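Local coordinates for lipopolysaccharide core biosynthesis protein (Thermoplasma volcanium GSS1, PDB 3GLV) that probably catalyses the transfer of the AMP part of ATP to flavin mononucleotide, making the coenzyme FAD with release of diphosphate, at residues A[37-42]-A[54-59]; A[97-102]-A[113-118]. All coordinates share one frame; numbering follows the deposited sequence.

Contact 1: residues A[37-42]-A[54-59]; sequences ARDSTA and NSRLAL
The guanidinium of R56 meets segment 37-42 entirely along its edge: the carbonyl oxygen of A37, the carbonyl carbon of R38 and OD1 of D39 all lie close to its plane, and neither face takes part in the contact. At the end of the group both terminal nitrogens close on one acceptor, NH1 and NH2 of R56 each standing 2.9 Å from O of A37. NH1 comes in the carbonyl plane, whereas NH2 is tilted 27° from it, and both bonds are bent, as a fork on a single atom must be. The straightest bond is the salt bridge, with NH2 of R56 2.7 Å from OD1 of D39 and an N-H...O angle of 169°. It is made from above the carboxylate plane, the two flat groups being turned 68° against each other. The arginine chain is bent at chi3, which swings the guanidinium out of the line of its aliphatic part. Further bonds from NE to O of F51 and from NH1 to O of V10, a residue inferred to bind ATP, fix its rotation. A leucine in place of R56 would probably leave the A37 carbonyl without these two donors and the D39 carboxylate without its cationic mate. The example illustrates how one buried arginine can gather several backbone carbonyls and a carboxylate oxygen. R38 occupies the N-cap position of helix 39-44, just beyond strand 31-36, so R56 reaches from helix 53-60 to the junction of strand and helix. Its side chain also packs on V36 of that strand, while L57 of helix 53-60 lies against edge strand 68-71, and S55 and A58 pack on L16 of the second subunit.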
loop_
_atom_site.group_PDB
_atom_site.type_symbol
_atom_site.label_atom_id
_atom_site.label_comp_id
_atom_site.label_asym_id
_atom_site.label_seq_id
_atom_site.Cartn_x
_atom_site.Cartn_y
_atom_site.Cartn_z
ATOM N N ALA A 37 -13.477 8.051 0.616
ATOM C CA ALA A 37 -14.785 8.403 0.034
ATOM C C ALA A 37 -15.632 7.159 -0.258
ATOM O O ALA A 37 -15.125 6.166 -0.765
ATOM C CB ALA A 37 -14.587 9.208 -1.236
ATOM N N ARG A 38 -16.911 7.205 0.122
ATOM C CA ARG A 38 -17.890 6.239 -0.314
ATOM C C ARG A 38 -18.004 6.241 -1.824
ATOM O O ARG A 38 -17.734 7.227 -2.489
ATOM C CB ARG A 38 -19.272 6.561 0.280
ATOM C CG ARG A 38 -19.299 6.255 1.763
ATOM C CD ARG A 38 -20.597 6.429 2.453
ATOM N NE ARG A 38 -20.415 6.076 3.863
ATOM C CZ ARG A 38 -20.520 4.842 4.370
ATOM N NH1 ARG A 38 -20.853 3.811 3.600
ATOM N NH2 ARG A 38 -20.294 4.632 5.672
ATOM N N ASP A 39 -18.433 5.114 -2.349
ATOM C CA ASP A 39 -18.669 4.994 -3.787
ATOM C C ASP A 39 -19.684 6.013 -4.320
ATOM O O ASP A 39 -19.460 6.592 -5.383
ATOM C CB ASP A 39 -19.093 3.565 -4.163
ATOM C CG ASP A 39 -17.961 2.513 -3.993
ATOM O OD1 ASP A 39 -16.749 2.756 -4.392
ATOM O OD2 ASP A 39 -18.312 1.383 -3.527
ATOM N N SER A 40 -20.769 6.289 -3.592
ATOM C CA SER A 40 -21.734 7.323 -4.053
ATOM C C SER A 40 -21.100 8.715 -4.158
ATOM O O SER A 40 -21.266 9.425 -5.157
ATOM C CB SER A 40 -22.994 7.402 -3.162
ATOM O OG SER A 40 -22.693 7.385 -1.757
ATOM N N THR A 41 -20.399 9.118 -3.109
ATOM C CA THR A 41 -19.695 10.397 -3.099
ATOM C C THR A 41 -18.740 10.521 -4.290
ATOM O O THR A 41 -18.819 11.489 -5.058
ATOM C CB THR A 41 -18.855 10.519 -1.784
ATOM O OG1 THR A 41 -19.719 10.244 -0.684
ATOM C CG2 THR A 41 -18.230 11.913 -1.642
ATOM N N ALA A 42 -17.843 9.545 -4.462
ATOM C CA ALA A 42 -16.943 9.589 -5.615
ATOM C C ALA A 42 -17.713 9.704 -6.949
ATOM O O ALA A 42 -17.401 10.549 -7.804
ATOM C CB ALA A 42 -15.967 8.349 -5.634
ATOM N N ASN A 54 -15.290 -0.704 0.263
ATOM C CA ASN A 54 -14.705 -1.535 1.301
ATOM C C ASN A 54 -13.314 -1.996 0.913
ATOM O O ASN A 54 -12.392 -2.015 1.748
ATOM C CB ASN A 54 -15.594 -2.743 1.624
ATOM C CG ASN A 54 -16.949 -2.312 2.131
ATOM O OD1 ASN A 54 -17.086 -1.255 2.745
ATOM N ND2 ASN A 54 -17.955 -3.080 1.820
ATOM N N SER A 55 -13.139 -2.324 -0.364
ATOM C CA SER A 55 -11.809 -2.679 -0.857
ATOM C C SER A 55 -10.853 -1.506 -0.723
ATOM O O SER A 55 -9.726 -1.681 -0.220
ATOM C CB SER A 55 -11.851 -3.179 -2.287
ATOM O OG SER A 55 -12.565 -4.397 -2.354
ATOM N N ARG A 56 -11.297 -0.314 -1.119
ATOM C CA ARG A 56 -10.373 0.817 -1.093
ATOM C C ARG A 56 -9.945 1.112 0.346
ATOM O O ARG A 56 -8.782 1.438 0.600
ATOM C CB ARG A 56 -10.963 2.067 -1.757
ATOM C CG ARG A 56 -11.141 1.911 -3.269
ATOM C CD ARG A 56 -11.688 3.167 -4.031
ATOM N NE ARG A 56 -13.125 3.369 -3.884
ATOM C CZ ARG A 56 -13.702 4.187 -3.008
ATOM N NH1 ARG A 56 -12.962 4.939 -2.190
ATOM N NH2 ARG A 56 -15.032 4.296 -2.964
ATOM N N LEU A 57 -10.912 1.073 1.266
ATOM C CA LEU A 57 -10.660 1.330 2.686
ATOM C C LEU A 57 -9.664 0.312 3.247
ATOM O O LEU A 57 -8.725 0.689 3.912
ATOM C CB LEU A 57 -11.975 1.278 3.502
ATOM C CG LEU A 57 -11.921 1.267 5.077
ATOM C CD1 LEU A 57 -11.365 2.525 5.594
ATOM C CD2 LEU A 57 -13.321 1.140 5.679
ATOM N N ALA A 58 -9.921 -0.979 3.006
ATOM C CA ALA A 58 -9.058 -2.081 3.484
ATOM C C ALA A 58 -7.616 -1.953 2.985
ATOM O O ALA A 58 -6.659 -2.172 3.741
ATOM C CB ALA A 58 -9.645 -3.429 3.076
ATOM N N LEU A 59 -7.439 -1.595 1.710
ATOM C CA LEU A 59 -6.097 -1.441 1.198
ATOM C C LEU A 59 -5.400 -0.282 1.873
ATOM O O LEU A 59 -4.274 -0.454 2.352
ATOM C CB LEU A 59 -6.072 -1.271 -0.324
ATOM C CG LEU A 59 -4.776 -1.513 -1.039
ATOM C CD1 LEU A 59 -4.061 -2.873 -0.706
ATOM C CD2 LEU A 59 -4.993 -1.342 -2.576
#

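Contact 2: residues A[97-102]-A[113-118]; sequences FDEAEL and VKIVRI
The carboxylate of E99 divides its two oxygens between R117 and a water that bridges to I115, and the water gives the shortest polar link. That molecule donates to OE2 of E99 at 2.5 Å and to the backbone O of I115 at 2.6 Å, tying the helix side chain to the strand backbone. The other oxygen, OE1 of E99, stands 2.8 Å from NE of R117 in a salt bridge whose hydrogen bond is weak, the N-H...O angle being 130°. OE1 lies at the edge of the guanidinium, near its plane, yet the carboxylate is turned 71° against that plane and the two side chains cross at about a right angle. With CG anti to the backbone N (chi1 168°) and the chain extended, E99 spans the gap from helix to strand. NH1 of R117 goes instead to the carbonyl of Y93, giving the guanidinium a second hold.

Beside this polar pair lies an apolar one. CD1 of I115 reaches the helix, 3.3 Å from O of E99 and 3.8 Å from CB of L102, while CD2 of L102 rests alongside CG1 of I115. The other branch of I115, CG2, faces CG of E99 at 4.1 Å. L91 of the adjoining strand 88-91 touches both E99 and I115. Helix 96-109 runs nearly antiparallel to strand 114-117, and the axes of the two segments approach to 9.5 Å, as expected within the beta-alpha-beta unit of strand 88-91, helix 96-109 and strand 114-117, part of the Rossmann-like nucleotidyltransferase fold.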
loop_
_atom_site.group_PDB
_atom_site.type_symbol
_atom_site.label_atom_id
_atom_site.label_comp_id
_atom_site.label_asym_id
_atom_site.label_seq_id
_atom_site.Cartn_x
_atom_site.Cartn_y
_atom_site.Cartn_z
ATOM N N PHE A 97 -8.303 26.667 -2.824
ATOM C CA PHE A 97 -9.694 27.062 -2.831
ATOM C C PHE A 97 -10.416 26.268 -1.762
ATOM O O PHE A 97 -11.087 26.859 -0.931
ATOM C CB PHE A 97 -10.343 26.852 -4.215
ATOM C CG PHE A 97 -11.826 27.111 -4.228
ATOM C CD1 PHE A 97 -12.317 28.410 -4.328
ATOM C CD2 PHE A 97 -12.735 26.052 -4.099
ATOM C CE1 PHE A 97 -13.699 28.656 -4.329
ATOM C CE2 PHE A 97 -14.116 26.289 -4.109
ATOM C CZ PHE A 97 -14.596 27.584 -4.214
ATOM N N ASP A 98 -10.274 24.941 -1.782
ATOM C CA ASP A 98 -10.872 24.123 -0.741
ATOM C C ASP A 98 -10.359 24.558 0.650
ATOM O O ASP A 98 -11.108 24.535 1.618
ATOM C CB ASP A 98 -10.570 22.641 -0.958
ATOM C CG ASP A 98 -11.161 22.120 -2.228
ATOM O OD1 ASP A 98 -12.185 22.667 -2.661
ATOM O OD2 ASP A 98 -10.606 21.175 -2.814
ATOM N N GLU A 99 -9.097 24.994 0.711
ATOM C CA GLU A 99 -8.501 25.438 1.966
ATOM C C GLU A 99 -9.244 26.638 2.548
ATOM O O GLU A 99 -9.618 26.616 3.716
ATOM C CB GLU A 99 -6.999 25.726 1.812
ATOM C CG GLU A 99 -6.335 26.459 2.977
ATOM C CD GLU A 99 -4.828 26.576 2.763
ATOM O OE1 GLU A 99 -4.375 26.912 1.664
ATOM O OE2 GLU A 99 -4.063 26.293 3.688
ATOM N N ALA A 100 -9.441 27.665 1.724
ATOM C CA ALA A 100 -10.143 28.876 2.136
ATOM C C ALA A 100 -11.587 28.567 2.549
ATOM O O ALA A 100 -12.082 29.080 3.552
ATOM C CB ALA A 100 -10.115 29.908 1.010
ATOM N N GLU A 101 -12.251 27.718 1.787
ATOM C CA GLU A 101 -13.647 27.357 2.073
ATOM C C GLU A 101 -13.773 26.624 3.406
ATOM O O GLU A 101 -14.666 26.892 4.176
ATOM C CB GLU A 101 -14.129 26.416 0.990
ATOM C CG GLU A 101 -15.609 26.308 0.791
ATOM C CD GLU A 101 -15.920 26.027 -0.700
ATOM O OE1 GLU A 101 -15.152 25.272 -1.351
ATOM O OE2 GLU A 101 -16.908 26.576 -1.230
ATOM N N LEU A 102 -12.862 25.677 3.643
ATOM C CA LEU A 102 -12.865 24.927 4.902
ATOM C C LEU A 102 -12.534 25.860 6.086
ATOM O O LEU A 102 -13.116 25.741 7.172
ATOM C CB LEU A 102 -11.893 23.764 4.842
ATOM C CG LEU A 102 -11.841 22.878 6.097
ATOM C CD1 LEU A 102 -13.218 22.227 6.401
ATOM C CD2 LEU A 102 -10.714 21.820 5.973
ATOM N N VAL A 113 -9.077 23.708 14.791
ATOM C CA VAL A 113 -8.651 22.701 13.793
ATOM C C VAL A 113 -7.766 23.465 12.834
ATOM O O VAL A 113 -8.150 24.545 12.392
ATOM C CB VAL A 113 -9.827 22.132 12.981
ATOM C CG1 VAL A 113 -9.272 21.223 11.897
ATOM C CG2 VAL A 113 -10.855 21.371 13.910
ATOM N N LYS A 114 -6.576 22.944 12.551
ATOM C CA LYS A 114 -5.610 23.634 11.690
ATOM C C LYS A 114 -5.656 22.963 10.316
ATOM O O LYS A 114 -5.700 21.718 10.197
ATOM C CB LYS A 114 -4.214 23.504 12.307
ATOM C CG LYS A 114 -3.103 24.274 11.576
ATOM C CD LYS A 114 -1.703 23.918 12.115
ATOM C CE LYS A 114 -0.624 24.846 11.571
ATOM N NZ LYS A 114 0.658 24.479 12.171
ATOM N N ILE A 115 -5.652 23.762 9.269
ATOM C CA ILE A 115 -5.616 23.232 7.918
ATOM C C ILE A 115 -4.185 23.357 7.403
ATOM O O ILE A 115 -3.600 24.461 7.468
ATOM C CB ILE A 115 -6.539 24.006 6.952
ATOM C CG1 ILE A 115 -8.001 24.030 7.430
ATOM C CG2 ILE A 115 -6.564 23.356 5.579
ATOM C CD1 ILE A 115 -8.812 25.084 6.582
ATOM N N VAL A 116 -3.642 22.281 6.837
ATOM C CA VAL A 116 -2.285 22.314 6.265
ATOM C C VAL A 116 -2.259 21.780 4.840
ATOM O O VAL A 116 -2.733 20.672 4.570
ATOM C CB VAL A 116 -1.320 21.543 7.167
ATOM C CG1 VAL A 116 0.083 21.313 6.523
ATOM C CG2 VAL A 116 -1.158 22.292 8.487
ATOM N N ARG A 117 -1.737 22.569 3.895
ATOM C CA ARG A 117 -1.515 22.030 2.555
ATOM C C ARG A 117 -0.191 21.236 2.521
ATOM O O ARG A 117 0.840 21.715 3.006
ATOM C CB ARG A 117 -1.519 23.136 1.503
ATOM C CG ARG A 117 -2.916 23.623 1.142
ATOM C CD ARG A 117 -2.965 24.742 0.043
ATOM N NE ARG A 117 -2.089 25.864 0.356
ATOM C CZ ARG A 117 -0.878 26.085 -0.156
ATOM N NH1 ARG A 117 -0.338 25.298 -1.083
ATOM N NH2 ARG A 117 -0.187 27.136 0.265
ATOM N N ILE A 118 -0.235 20.020 1.960
ATOM C CA ILE A 118 0.956 19.214 1.750
ATOM C C ILE A 118 1.762 19.661 0.545
ATOM O O ILE A 118 1.197 20.147 -0.411
ATOM C CB ILE A 118 0.591 17.758 1.576
ATOM C CG1 ILE A 118 -0.160 17.302 2.835
ATOM C CG2 ILE A 118 1.860 16.885 1.214
ATOM C CD1 ILE A 118 0.617 17.487 4.182
HETATM O O HOH W 1 -4.240 26.659 6.164
#

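Contacts 1 and 2 lie on opposite sides of the chain's centre, with their own centres about 23 Å apart, and share no helix or strand. Each is partly buried, with a single buried residue among those that touch: an arginine in contact 1, a leucine in contact 2. The chemistry follows the place. Contact 1 joins helix 53-60 to the start of helix 39-44 and the loop before it through polar bonds alone, beside a residue inferred to bind ATP and next to the subunit interface. Contact 2 packs a helix on the last strand of the parallel sheet, combining aliphatic packing with a salt bridge of weak hydrogen-bond geometry and a bridging water, and no other chain touches it.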